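Serine racemase (Enterococcus faecalis, PDB 4ECL) belongs to the alanine racemase family, and its cytoplasmic part joins a TIM-type barrel to a second, beta-rich domain. Local coordinates at residues I81-Y86 / L100-I105; I105-S110 / L133-E138; I126-H131 / N176-S181; K142-F147 / L186-S191; A155-H160 / N195-H200. All blocks are in the same frame, centred on the assembly; numbering follows the deposited sequence.

Contact 1 (I81-Y86 / L100-I105); sequences ILILGY and LTQTLI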
# COMPACT_ATOMS: atom_id res chain seq x y z
N ILE A 81 -5.21 22.64 -11.71
CA ILE A 81 -5.32 21.29 -11.20
C ILE A 81 -6.76 20.80 -11.41
O ILE A 81 -7.70 21.51 -11.08
CB ILE A 81 -4.99 21.24 -9.69
CG1 ILE A 81 -3.60 21.82 -9.42
CG2 ILE A 81 -5.12 19.81 -9.14
CD1 ILE A 81 -3.36 22.16 -7.96
N LEU A 82 -6.90 19.61 -11.97
CA LEU A 82 -8.21 19.00 -12.17
C LEU A 82 -8.40 17.82 -11.22
O LEU A 82 -7.58 16.90 -11.20
CB LEU A 82 -8.33 18.49 -13.61
CG LEU A 82 -9.59 17.70 -13.96
CD1 LEU A 82 -10.82 18.58 -13.73
CD2 LEU A 82 -9.53 17.20 -15.41
N ILE A 83 -9.46 17.86 -10.42
CA ILE A 83 -9.86 16.73 -9.60
C ILE A 83 -10.75 15.82 -10.42
O ILE A 83 -11.86 16.21 -10.80
CB ILE A 83 -10.64 17.20 -8.38
CG1 ILE A 83 -9.79 18.20 -7.59
CG2 ILE A 83 -11.05 16.01 -7.50
CD1 ILE A 83 -10.60 19.08 -6.72
N LEU A 84 -10.26 14.62 -10.69
CA LEU A 84 -10.90 13.69 -11.61
C LEU A 84 -12.13 12.98 -11.06
O LEU A 84 -12.97 12.49 -11.82
CB LEU A 84 -9.91 12.62 -12.05
CG LEU A 84 -8.70 13.12 -12.82
CD1 LEU A 84 -7.69 12.01 -12.97
CD2 LEU A 84 -9.19 13.64 -14.18
N GLY A 85 -12.23 12.92 -9.73
CA GLY A 85 -13.32 12.18 -9.10
C GLY A 85 -14.27 13.05 -8.29
O GLY A 85 -14.20 14.28 -8.32
N TYR A 86 -15.17 12.40 -7.57
CA TYR A 86 -16.18 13.10 -6.78
C TYR A 86 -15.54 14.02 -5.75
O TYR A 86 -14.54 13.66 -5.14
CB TYR A 86 -17.08 12.08 -6.09
CG TYR A 86 -17.95 12.63 -4.97
CD1 TYR A 86 -17.50 12.65 -3.66
CD2 TYR A 86 -19.24 13.08 -5.23
CE1 TYR A 86 -18.31 13.13 -2.64
CE2 TYR A 86 -20.05 13.57 -4.21
CZ TYR A 86 -19.58 13.59 -2.92
OH TYR A 86 -20.37 14.06 -1.90
N LEU A 100 -9.26 25.02 -7.33
CA LEU A 100 -9.21 23.70 -7.94
C LEU A 100 -10.33 23.56 -8.96
O LEU A 100 -11.42 24.09 -8.77
CB LEU A 100 -9.34 22.64 -6.85
CG LEU A 100 -8.24 22.85 -5.80
CD1 LEU A 100 -8.42 21.93 -4.60
CD2 LEU A 100 -6.85 22.65 -6.43
N THR A 101 -10.05 22.88 -10.07
CA THR A 101 -11.05 22.62 -11.09
C THR A 101 -11.70 21.28 -10.78
O THR A 101 -10.98 20.29 -10.56
CB THR A 101 -10.42 22.58 -12.50
OG1 THR A 101 -9.71 23.80 -12.74
CG2 THR A 101 -11.49 22.42 -13.56
N GLN A 102 -13.03 21.24 -10.74
CA GLN A 102 -13.77 20.05 -10.34
C GLN A 102 -14.41 19.31 -11.51
O GLN A 102 -14.98 19.94 -12.41
CB GLN A 102 -14.85 20.41 -9.31
CG GLN A 102 -15.74 19.25 -8.91
CD GLN A 102 -14.97 18.13 -8.26
OE1 GLN A 102 -14.11 18.38 -7.41
NE2 GLN A 102 -15.26 16.89 -8.65
N THR A 103 -14.31 17.98 -11.52
CA THR A 103 -15.03 17.19 -12.52
C THR A 103 -16.52 17.10 -12.19
O THR A 103 -16.90 16.73 -11.08
CB THR A 103 -14.49 15.76 -12.61
OG1 THR A 103 -13.17 15.77 -13.17
CG2 THR A 103 -15.40 14.89 -13.47
N LEU A 104 -17.37 17.45 -13.16
CA LEU A 104 -18.82 17.26 -13.02
C LEU A 104 -19.17 15.81 -13.36
O LEU A 104 -19.22 15.42 -14.52
CB LEU A 104 -19.57 18.23 -13.94
CG LEU A 104 -19.29 19.69 -13.63
CD1 LEU A 104 -20.11 20.61 -14.52
CD2 LEU A 104 -19.57 19.97 -12.15
N ILE A 105 -19.43 15.02 -12.33
CA ILE A 105 -19.57 13.59 -12.53
C ILE A 105 -20.94 13.16 -13.02
O ILE A 105 -21.07 12.10 -13.62
CB ILE A 105 -19.23 12.81 -11.25
CG1 ILE A 105 -20.20 13.19 -10.13
CG2 ILE A 105 -17.77 13.06 -10.87
CD1 ILE A 105 -20.17 12.22 -8.95
O HOH W 1 -7.45 24.65 -11.11

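Contact 2 (I105-S110 / L133-E138); sequences IDYRYS and LGFSTE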
# COMPACT_ATOMS: atom_id res chain seq x y z
N ILE A 105 -19.43 15.02 -12.33
CA ILE A 105 -19.57 13.59 -12.53
C ILE A 105 -20.94 13.16 -13.02
O ILE A 105 -21.07 12.10 -13.62
CB ILE A 105 -19.23 12.81 -11.25
CG1 ILE A 105 -20.20 13.19 -10.13
CG2 ILE A 105 -17.77 13.06 -10.87
CD1 ILE A 105 -20.17 12.22 -8.95
N ASP A 106 -21.95 13.99 -12.73
CA ASP A 106 -23.29 13.88 -13.33
C ASP A 106 -24.19 15.11 -13.07
O ASP A 106 -23.80 16.04 -12.36
CB ASP A 106 -23.98 12.55 -12.94
CG ASP A 106 -24.58 12.56 -11.54
OD1 ASP A 106 -24.40 13.54 -10.79
OD2 ASP A 106 -25.22 11.56 -11.18
N TYR A 107 -25.38 15.12 -13.64
CA TYR A 107 -26.26 16.29 -13.54
C TYR A 107 -26.65 16.66 -12.09
O TYR A 107 -26.38 17.78 -11.64
CB TYR A 107 -27.50 16.11 -14.42
CG TYR A 107 -28.34 17.37 -14.52
CD1 TYR A 107 -27.80 18.53 -15.06
CD2 TYR A 107 -29.64 17.40 -14.06
CE1 TYR A 107 -28.54 19.68 -15.14
CE2 TYR A 107 -30.39 18.54 -14.14
CZ TYR A 107 -29.84 19.69 -14.68
OH TYR A 107 -30.60 20.84 -14.77
N ARG A 108 -27.27 15.73 -11.38
CA ARG A 108 -27.60 15.91 -9.96
C ARG A 108 -26.43 16.48 -9.14
O ARG A 108 -26.60 17.38 -8.31
CB ARG A 108 -28.06 14.57 -9.37
CG ARG A 108 -28.24 14.55 -7.86
CD ARG A 108 -28.83 13.21 -7.42
NE ARG A 108 -30.04 12.91 -8.18
CZ ARG A 108 -31.26 13.26 -7.80
NH1 ARG A 108 -31.45 13.89 -6.65
NH2 ARG A 108 -32.31 12.96 -8.56
N TYR A 109 -25.23 15.95 -9.39
CA TYR A 109 -24.05 16.45 -8.70
C TYR A 109 -23.81 17.91 -9.06
O TYR A 109 -23.60 18.76 -8.18
CB TYR A 109 -22.82 15.61 -9.06
CG TYR A 109 -21.54 16.13 -8.45
CD1 TYR A 109 -21.23 15.89 -7.12
CD2 TYR A 109 -20.65 16.87 -9.21
CE1 TYR A 109 -20.05 16.37 -6.56
CE2 TYR A 109 -19.48 17.36 -8.67
CZ TYR A 109 -19.18 17.11 -7.34
OH TYR A 109 -18.01 17.61 -6.81
N SER A 110 -23.88 18.19 -10.36
CA SER A 110 -23.64 19.53 -10.87
C SER A 110 -24.56 20.56 -10.23
O SER A 110 -24.13 21.66 -9.89
CB SER A 110 -23.82 19.54 -12.39
OG SER A 110 -22.80 18.78 -13.02
N LEU A 133 -18.24 7.13 -14.00
CA LEU A 133 -18.63 8.52 -13.81
C LEU A 133 -18.97 9.16 -15.15
O LEU A 133 -18.52 8.68 -16.20
CB LEU A 133 -17.53 9.32 -13.14
CG LEU A 133 -16.89 8.77 -11.86
CD1 LEU A 133 -15.55 9.51 -11.61
CD2 LEU A 133 -17.79 8.91 -10.68
N GLY A 134 -19.76 10.24 -15.11
CA GLY A 134 -20.03 11.04 -16.29
C GLY A 134 -21.49 11.11 -16.67
O GLY A 134 -22.28 10.22 -16.34
N PHE A 135 -21.84 12.20 -17.35
CA PHE A 135 -23.17 12.40 -17.95
C PHE A 135 -23.35 11.39 -19.08
O PHE A 135 -22.43 11.16 -19.84
CB PHE A 135 -23.25 13.79 -18.57
CG PHE A 135 -23.37 14.92 -17.57
CD1 PHE A 135 -22.38 15.15 -16.64
CD2 PHE A 135 -24.47 15.78 -17.62
CE1 PHE A 135 -22.49 16.21 -15.74
CE2 PHE A 135 -24.58 16.84 -16.73
CZ PHE A 135 -23.59 17.06 -15.79
N SER A 136 -24.54 10.82 -19.21
CA SER A 136 -24.81 9.87 -20.30
C SER A 136 -24.93 10.60 -21.63
O SER A 136 -25.27 11.77 -21.67
CB SER A 136 -26.07 9.06 -20.02
OG SER A 136 -25.89 8.24 -18.88
N THR A 137 -24.63 9.90 -22.72
CA THR A 137 -24.69 10.53 -24.04
C THR A 137 -26.14 10.75 -24.47
O THR A 137 -26.40 11.56 -25.35
CB THR A 137 -23.97 9.70 -25.11
OG1 THR A 137 -24.45 8.35 -25.08
CG2 THR A 137 -22.48 9.72 -24.89
N GLU A 138 -27.06 10.02 -23.85
CA GLU A 138 -28.48 10.19 -24.14
C GLU A 138 -28.91 11.56 -23.66
O GLU A 138 -29.43 12.37 -24.42
CB GLU A 138 -29.33 9.15 -23.40
CG GLU A 138 -28.62 7.85 -23.09
CD GLU A 138 -28.77 6.83 -24.20
OE1 GLU A 138 -28.70 7.23 -25.38
OE2 GLU A 138 -28.96 5.64 -23.88

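Contact 3 (I126-H131 / N176-S181); sequences IDTGMH and NKQIGS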
# COMPACT_ATOMS: atom_id res chain seq x y z
N ILE A 126 -18.11 13.17 -19.68
CA ILE A 126 -19.14 12.49 -20.44
C ILE A 126 -18.87 11.00 -20.40
O ILE A 126 -17.78 10.56 -20.71
CB ILE A 126 -19.15 12.92 -21.92
CG1 ILE A 126 -19.15 14.45 -22.05
CG2 ILE A 126 -20.36 12.33 -22.64
CD1 ILE A 126 -20.47 15.09 -21.65
N ASP A 127 -19.87 10.21 -20.01
CA ASP A 127 -19.69 8.77 -20.05
C ASP A 127 -19.93 8.30 -21.47
O ASP A 127 -21.03 8.45 -22.00
CB ASP A 127 -20.66 8.07 -19.08
CG ASP A 127 -20.74 6.56 -19.31
OD1 ASP A 127 -19.79 5.98 -19.88
OD2 ASP A 127 -21.76 5.94 -18.91
N THR A 128 -18.90 7.73 -22.10
CA THR A 128 -19.07 7.26 -23.47
C THR A 128 -19.03 5.74 -23.60
O THR A 128 -18.94 5.22 -24.71
CB THR A 128 -18.03 7.89 -24.43
OG1 THR A 128 -16.71 7.72 -23.90
CG2 THR A 128 -18.31 9.37 -24.59
N GLY A 129 -19.09 5.03 -22.48
CA GLY A 129 -19.12 3.58 -22.52
C GLY A 129 -18.49 2.91 -21.32
O GLY A 129 -18.69 1.72 -21.07
N MSE A 130 -17.72 3.67 -20.56
CA MSE A 130 -17.06 3.15 -19.37
C MSE A 130 -18.10 2.86 -18.29
O MSE A 130 -17.95 1.93 -17.50
CB MSE A 130 -16.04 4.16 -18.86
CG MSE A 130 -15.59 3.97 -17.44
SE MSE A 130 -13.69 4.35 -17.28
CE MSE A 130 -13.10 3.09 -18.65
N HIS A 131 -19.17 3.65 -18.29
CA HIS A 131 -20.29 3.45 -17.37
C HIS A 131 -19.90 3.52 -15.90
O HIS A 131 -20.43 2.80 -15.05
CB HIS A 131 -20.97 2.12 -17.67
CG HIS A 131 -21.58 2.05 -19.04
ND1 HIS A 131 -21.78 0.87 -19.72
CD2 HIS A 131 -22.00 3.03 -19.87
CE1 HIS A 131 -22.31 1.12 -20.90
NE2 HIS A 131 -22.47 2.43 -21.01
N ASN A 176 -13.47 3.27 -31.05
CA ASN A 176 -13.93 4.15 -32.11
C ASN A 176 -15.37 4.61 -31.87
O ASN A 176 -15.73 5.74 -32.20
CB ASN A 176 -13.76 3.48 -33.47
CG ASN A 176 -12.34 3.53 -33.96
OD1 ASN A 176 -11.61 4.47 -33.66
ND2 ASN A 176 -11.93 2.51 -34.71
N LYS A 177 -16.19 3.75 -31.29
CA LYS A 177 -17.56 4.20 -31.03
C LYS A 177 -17.58 5.13 -29.82
O LYS A 177 -18.43 6.01 -29.75
CB LYS A 177 -18.56 3.04 -30.92
CG LYS A 177 -18.30 2.06 -29.79
CD LYS A 177 -19.33 0.91 -29.79
CE LYS A 177 -18.78 -0.36 -30.45
NZ LYS A 177 -19.50 -1.59 -30.01
N GLN A 178 -16.64 4.96 -28.89
CA GLN A 178 -16.56 5.89 -27.76
C GLN A 178 -16.23 7.28 -28.27
O GLN A 178 -16.82 8.28 -27.85
CB GLN A 178 -15.49 5.47 -26.75
CG GLN A 178 -15.91 4.33 -25.85
CD GLN A 178 -15.06 4.24 -24.60
OE1 GLN A 178 -14.22 3.35 -24.46
NE2 GLN A 178 -15.28 5.18 -23.68
N ILE A 179 -15.28 7.34 -29.19
CA ILE A 179 -14.87 8.61 -29.79
C ILE A 179 -16.00 9.22 -30.62
O ILE A 179 -16.29 10.42 -30.51
CB ILE A 179 -13.62 8.39 -30.64
CG1 ILE A 179 -12.47 7.90 -29.72
CG2 ILE A 179 -13.25 9.66 -31.41
CD1 ILE A 179 -11.32 7.29 -30.47
N GLY A 180 -16.65 8.39 -31.42
CA GLY A 180 -17.78 8.83 -32.23
C GLY A 180 -18.90 9.40 -31.38
O GLY A 180 -19.46 10.46 -31.69
N SER A 181 -19.23 8.71 -30.30
CA SER A 181 -20.29 9.15 -29.40
C SER A 181 -19.93 10.49 -28.80
O SER A 181 -20.78 11.35 -28.62
CB SER A 181 -20.48 8.15 -28.25
OG SER A 181 -20.66 6.84 -28.76

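Contact 4 (K142-F147 / L186-S191); sequences KILAAF and LDWLKS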
# COMPACT_ATOMS: atom_id res chain seq x y z
N LYS A 142 -29.42 17.56 -20.18
CA LYS A 142 -28.77 17.74 -18.89
C LYS A 142 -27.35 18.30 -19.06
O LYS A 142 -26.92 19.16 -18.29
CB LYS A 142 -28.77 16.43 -18.10
CG LYS A 142 -30.18 15.88 -17.87
CD LYS A 142 -30.16 14.57 -17.09
CE LYS A 142 -31.57 13.98 -16.93
NZ LYS A 142 -31.51 12.65 -16.26
N ILE A 143 -26.65 17.83 -20.08
CA ILE A 143 -25.30 18.32 -20.38
C ILE A 143 -25.32 19.81 -20.70
O ILE A 143 -24.54 20.60 -20.14
CB ILE A 143 -24.66 17.54 -21.54
CG1 ILE A 143 -24.44 16.08 -21.14
CG2 ILE A 143 -23.32 18.18 -21.96
CD1 ILE A 143 -24.21 15.14 -22.31
N LEU A 144 -26.23 20.21 -21.59
CA LEU A 144 -26.34 21.60 -21.99
C LEU A 144 -26.75 22.46 -20.80
O LEU A 144 -26.26 23.58 -20.63
CB LEU A 144 -27.33 21.74 -23.15
CG LEU A 144 -27.60 23.16 -23.63
CD1 LEU A 144 -26.31 23.84 -24.07
CD2 LEU A 144 -28.63 23.15 -24.75
N ALA A 145 -27.64 21.94 -19.97
CA ALA A 145 -28.07 22.64 -18.76
C ALA A 145 -26.91 22.90 -17.81
O ALA A 145 -26.86 23.94 -17.13
CB ALA A 145 -29.17 21.85 -18.07
N ALA A 146 -25.95 21.97 -17.77
CA ALA A 146 -24.80 22.12 -16.89
C ALA A 146 -23.95 23.31 -17.33
O ALA A 146 -23.16 23.85 -16.55
CB ALA A 146 -23.97 20.85 -16.88
N PHE A 147 -24.12 23.71 -18.59
CA PHE A 147 -23.40 24.87 -19.12
C PHE A 147 -24.10 26.19 -18.78
O PHE A 147 -23.63 27.27 -19.17
CB PHE A 147 -23.24 24.76 -20.63
CG PHE A 147 -22.07 23.94 -21.06
CD1 PHE A 147 -20.82 24.51 -21.18
CD2 PHE A 147 -22.23 22.59 -21.35
CE1 PHE A 147 -19.73 23.76 -21.57
CE2 PHE A 147 -21.14 21.82 -21.74
CZ PHE A 147 -19.89 22.41 -21.85
N LEU A 186 -20.63 16.73 -28.82
CA LEU A 186 -20.07 18.04 -29.16
C LEU A 186 -20.83 18.72 -30.31
O LEU A 186 -21.12 19.92 -30.24
CB LEU A 186 -18.59 17.92 -29.51
CG LEU A 186 -17.65 17.37 -28.43
CD1 LEU A 186 -16.22 17.79 -28.73
CD2 LEU A 186 -18.07 17.84 -27.06
N ASP A 187 -21.13 17.97 -31.36
CA ASP A 187 -21.86 18.51 -32.50
C ASP A 187 -23.22 19.00 -32.04
O ASP A 187 -23.65 20.10 -32.37
CB ASP A 187 -22.04 17.45 -33.58
CG ASP A 187 -20.75 17.06 -34.25
OD1 ASP A 187 -19.79 17.86 -34.21
OD2 ASP A 187 -20.70 15.95 -34.82
N TRP A 188 -23.90 18.16 -31.27
CA TRP A 188 -25.21 18.49 -30.75
C TRP A 188 -25.15 19.75 -29.88
O TRP A 188 -25.98 20.64 -30.02
CB TRP A 188 -25.79 17.32 -29.95
CG TRP A 188 -27.23 17.53 -29.53
CD1 TRP A 188 -28.34 17.11 -30.19
CD2 TRP A 188 -27.69 18.21 -28.36
NE1 TRP A 188 -29.47 17.49 -29.51
CE2 TRP A 188 -29.09 18.17 -28.38
CE3 TRP A 188 -27.04 18.85 -27.30
CZ2 TRP A 188 -29.87 18.74 -27.37
CZ3 TRP A 188 -27.81 19.42 -26.30
CH2 TRP A 188 -29.21 19.36 -26.35
N LEU A 189 -24.16 19.83 -29.00
CA LEU A 189 -23.96 21.04 -28.20
C LEU A 189 -23.76 22.28 -29.08
O LEU A 189 -24.37 23.32 -28.84
CB LEU A 189 -22.78 20.88 -27.24
CG LEU A 189 -22.97 19.91 -26.07
CD1 LEU A 189 -21.67 19.71 -25.26
CD2 LEU A 189 -24.11 20.40 -25.18
N LYS A 190 -22.91 22.15 -30.09
CA LYS A 190 -22.64 23.25 -31.01
C LYS A 190 -23.94 23.76 -31.65
O LYS A 190 -24.19 24.97 -31.70
CB LYS A 190 -21.69 22.79 -32.11
CG LYS A 190 -20.24 22.69 -31.68
CD LYS A 190 -19.34 22.34 -32.86
CE LYS A 190 -19.61 23.26 -34.04
NZ LYS A 190 -19.47 24.69 -33.66
N SER A 191 -24.74 22.82 -32.12
CA SER A 191 -26.01 23.14 -32.76
C SER A 191 -26.93 23.92 -31.83
O SER A 191 -27.77 24.69 -32.28
CB SER A 191 -26.68 21.84 -33.22
OG SER A 191 -25.82 21.15 -34.11

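Contact 5 (A155-H160 / N195-H200); sequences AGIFTH and NIPKVH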
# COMPACT_ATOMS: atom_id res chain seq x y z
N ALA A 155 -14.99 24.79 -18.07
CA ALA A 155 -13.78 25.15 -18.80
C ALA A 155 -13.27 23.99 -19.65
O ALA A 155 -12.32 24.13 -20.42
CB ALA A 155 -12.68 25.62 -17.82
N GLY A 156 -13.92 22.84 -19.52
CA GLY A 156 -13.58 21.70 -20.33
C GLY A 156 -14.63 20.62 -20.32
O GLY A 156 -15.58 20.63 -19.53
N ILE A 157 -14.46 19.66 -21.22
CA ILE A 157 -15.37 18.55 -21.33
C ILE A 157 -14.53 17.35 -21.74
O ILE A 157 -13.65 17.48 -22.59
CB ILE A 157 -16.51 18.84 -22.34
CG1 ILE A 157 -17.28 17.57 -22.68
CG2 ILE A 157 -15.97 19.47 -23.59
CD1 ILE A 157 -18.62 17.86 -23.32
N PHE A 158 -14.76 16.20 -21.13
CA PHE A 158 -13.87 15.08 -21.36
C PHE A 158 -14.52 13.73 -21.19
O PHE A 158 -15.63 13.63 -20.66
CB PHE A 158 -12.61 15.20 -20.49
CG PHE A 158 -12.80 14.88 -19.02
CD1 PHE A 158 -13.33 15.83 -18.15
CD2 PHE A 158 -12.37 13.67 -18.50
CE1 PHE A 158 -13.47 15.55 -16.80
CE2 PHE A 158 -12.50 13.38 -17.15
CZ PHE A 158 -13.05 14.31 -16.29
N THR A 159 -13.82 12.69 -21.66
CA THR A 159 -14.24 11.31 -21.45
C THR A 159 -13.01 10.39 -21.29
O THR A 159 -11.89 10.81 -21.54
CB THR A 159 -15.16 10.82 -22.59
OG1 THR A 159 -15.81 9.59 -22.21
CG2 THR A 159 -14.38 10.63 -23.89
N HIS A 160 -13.24 9.16 -20.85
CA HIS A 160 -12.16 8.18 -20.71
C HIS A 160 -12.41 7.02 -21.65
O HIS A 160 -13.53 6.51 -21.73
CB HIS A 160 -12.09 7.65 -19.28
CG HIS A 160 -11.11 8.37 -18.40
ND1 HIS A 160 -11.42 9.54 -17.74
CD2 HIS A 160 -9.82 8.10 -18.09
CE1 HIS A 160 -10.37 9.95 -17.05
NE2 HIS A 160 -9.38 9.09 -17.25
N ASN A 195 -20.51 27.31 -27.66
CA ASN A 195 -19.09 27.26 -28.03
C ASN A 195 -18.33 26.28 -27.12
O ASN A 195 -18.24 26.49 -25.91
CB ASN A 195 -18.44 28.64 -27.93
CG ASN A 195 -19.07 29.65 -28.88
OD1 ASN A 195 -19.55 29.30 -29.97
ND2 ASN A 195 -19.07 30.92 -28.48
N ILE A 196 -17.80 25.22 -27.72
CA ILE A 196 -17.15 24.15 -26.98
C ILE A 196 -15.91 24.62 -26.21
O ILE A 196 -15.08 25.36 -26.75
CB ILE A 196 -16.76 23.00 -27.95
CG1 ILE A 196 -17.95 22.64 -28.85
CG2 ILE A 196 -16.27 21.77 -27.19
CD1 ILE A 196 -19.21 22.25 -28.09
N PRO A 197 -15.78 24.21 -24.94
CA PRO A 197 -14.56 24.49 -24.17
C PRO A 197 -13.40 23.54 -24.54
O PRO A 197 -13.46 22.87 -25.57
CB PRO A 197 -15.00 24.26 -22.73
CG PRO A 197 -16.07 23.22 -22.84
CD PRO A 197 -16.81 23.56 -24.12
N LYS A 198 -12.36 23.50 -23.71
CA LYS A 198 -11.24 22.59 -23.94
C LYS A 198 -11.67 21.13 -23.90
O LYS A 198 -12.51 20.73 -23.08
CB LYS A 198 -10.11 22.85 -22.94
CG LYS A 198 -9.61 24.29 -22.97
CD LYS A 198 -8.34 24.46 -22.15
CE LYS A 198 -7.71 25.82 -22.41
NZ LYS A 198 -6.30 25.85 -21.89
N VAL A 199 -11.10 20.33 -24.79
CA VAL A 199 -11.47 18.93 -24.91
C VAL A 199 -10.31 18.00 -24.54
O VAL A 199 -9.16 18.25 -24.92
CB VAL A 199 -11.90 18.61 -26.36
CG1 VAL A 199 -12.09 17.12 -26.56
CG2 VAL A 199 -13.19 19.38 -26.72
N HIS A 200 -10.61 16.93 -23.81
CA HIS A 200 -9.63 15.86 -23.67
C HIS A 200 -10.28 14.48 -23.60
O HIS A 200 -11.31 14.29 -23.00
CB HIS A 200 -8.64 16.12 -22.52
CG HIS A 200 -9.27 16.51 -21.22
ND1 HIS A 200 -9.30 15.67 -20.13
CD2 HIS A 200 -9.83 17.68 -20.81
CE1 HIS A 200 -9.88 16.29 -19.11
NE2 HIS A 200 -10.22 17.50 -19.51

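Contact 1 (I81-Y86 / L100-I105)
L100 lies side by side with I81, its CD2 3.8 Å from I81 CD1, and its CB meets I83 CD1. T101 pairs the parallel strands 80-83 and 101-104, which belong to a beta-alpha-beta unit of the barrel with helix 92-97 between them. T101 N donates to I81 O at 2.9 Å, and T101 O accepts a nearly straight bond (173°) from I83 N. T101 OG1 and I81 N both donate to one water, which bridges the strands. Q102 starts with CG anti to its backbone N (chi1 176°), then bends at chi2. Its amide NE2 donates to G85 O at 2.8 Å and to T103 O at 2.9 Å, with both acceptors close to the amide plane. Its OE1 rests 3.6 Å from I83 CD1 and bonds T87 OG1. T103 puts two donors on I83 O: its N at 3.1 Å and its OG1 at 2.7 Å. I105 CD1 ends the contact at the edge of the Y86 ring, 3.9 Å from Y86 CD2, where V252 of the second subunit packs on both residues. Past I83 the strand pairing gives way to side-chain bonds: the Q102 amide, held at both its polar atoms, helps to hold the turn that leaves strand 80-83.

Contact 2 (I105-S110 / L133-E138)
F135 lays one face of its ring over the backbone N of Y107, which sits 3.4 Å above the plane and toward the rim. The site belongs to the barrel, where the short strand 135-136 meets the start of helix 107-114. D106 is the N-cap of that helix: its OD1 accepts from Y109 N at 2.9 Å. The F135 ring packs against the first turn of the helix. Its CE1 and CZ reach D106 C, and its CE2 touches Y107 CB at 3.8 Å. Behind the ring, I143 and A146 of helix 140-146 pack on F135. Ahead of the helix, I105 O accepts from G134 N at 2.7 Å, in the carbonyl plane and on a lone pair. The backbone angles of G134 call for glycine. G134 O in turn bonds R255 of the second subunit, so this loop takes part in the dimer contact. S110 OG donates to D106 O, which S110 N also bonds, and the same OG lies in plane at the edge of the F135 ring, 3.4 Å from CZ.

Contact 3 (I126-H131 / N176-S181)
The amide of Q178 has T128 OG1 near its own plane, and its NE2 donates to that oxygen at 2.9 Å with an N-H...O angle of 157°. The second flat group, the H131 ring, has G129 O over the centre of one face and D127 OD2 in plane at its edge. The T128 and Q178 side chains cross at about a right angle. With OG1 between its backbone N and carbonyl carbon (chi1 52°), T128 presents it to Q178 NE2. Q178 CG passes 3.4 Å from T128 O. Q178 is gripped further: NE2 also bonds H160 O, and OE1 accepts from C162 N. In the loop, D127 OD1 accepts from G129 N, an Asx turn, and from H131 N, the two donors arriving from opposite faces of the carboxylate plane. H131 ND1 bonds S262 of the second subunit. T128 OG1 is also bonded to T159 OG1. The contact ties the loop after barrel strand 120-127 to the long helix 169-191, next to the end of the neighbouring strand 152-158.

Contact 4 (K142-F147 / L186-S191)
L189 is the main bump of this contact, and its two methyl groups push into a hollow lined by I143, L144 and F147. CD2 meets I143 CG2 and L144 CB, each at 4.0 Å. CD1 also reaches I143 CG2, and it lies 4.1 Å from F147 CE2. The methyl fork of L189 thus straddles I143 CG2. L189 crosses both I143 and F147 at about a right angle. Beside it, W188 brings the rim of its six-membered ring up to L144. CZ3 lies 3.9 Å from L144 CB, which sits at the ring edge and in its plane, and L144 CD2 touches both CZ3 and CH2. L189 CD2 lies at the same indole edge, and L144 CB sits in the notch where the two meet. The other end of this patch is filled in by P197, V154 and L194, which pack on F147, while K140 makes a cation-pi contact with W188. No hydrogen bond joins the two segments, so the grip is wholly apolar. The axes of the segments 142-146 and 186-191 come within 10.8 Å and cross at -59°. I143 and L189 also reach inward, to I124 and I126 for I143 and to I157 for L189. Here helices 140-146 and 169-191 pack side by side on the parallel strands, as in the outer layer of a TIM-type barrel.

Contact 5 (A155-H160 / N195-H200)
H200 lies alongside F158, and with I157 these two bury the most surface here. They sit on parallel barrel strands 152-158 and 198-200, joined by helix 169-191 in a beta-alpha-beta crossover. The two side chains point the same way and their rings are nearly parallel (8°), but slid apart so that they barely overlap. The H200 ring is held at both nitrogens, ND1 by R219 and NE2 by H123. I157 points to the other face of the sheet, with V199, toward the crossover helix, where L186 meets it. Its CG2 touches P197 CG at 3.8 Å and V199 CG2 at 4.2 Å. Its backbone carries the pairing: I157 N donates to K198 O at 2.9 Å, and I157 O takes a weak bond from H200 N. G156, with no side chain, brings its CA to 3.1 Å from K198 O. Because the rings are slid so far, F158 CB, not the phenyl ring, lies over the centre of the H200 imidazole: a CH-pi contact, 3.3 Å from the ring centroid.

How the contacts relate
From the N terminus, contact 1 comes first: it closes the short loop through helix 92-97 and joins two neighbouring barrel strands. Contact 2 follows, starts on the shared I105, and closes the path through helix 107-114 and strand 120-127. Contact 3 crosses it, since 126-131 lies between the segments of contact 2. Contacts 3, 4 and 5 cross one another, opening at 126, 142 and 155 and closing in the same order at 176, 186 and 195. Contact 5 closes the crossover through helix 169-191. Contacts 1 and 5 meet inside the barrel, where T103 touches F158 and L82 touches H200. Contact 4 lies in the outer helical layer, and contacts 1, 2 and 3 reach the second subunit.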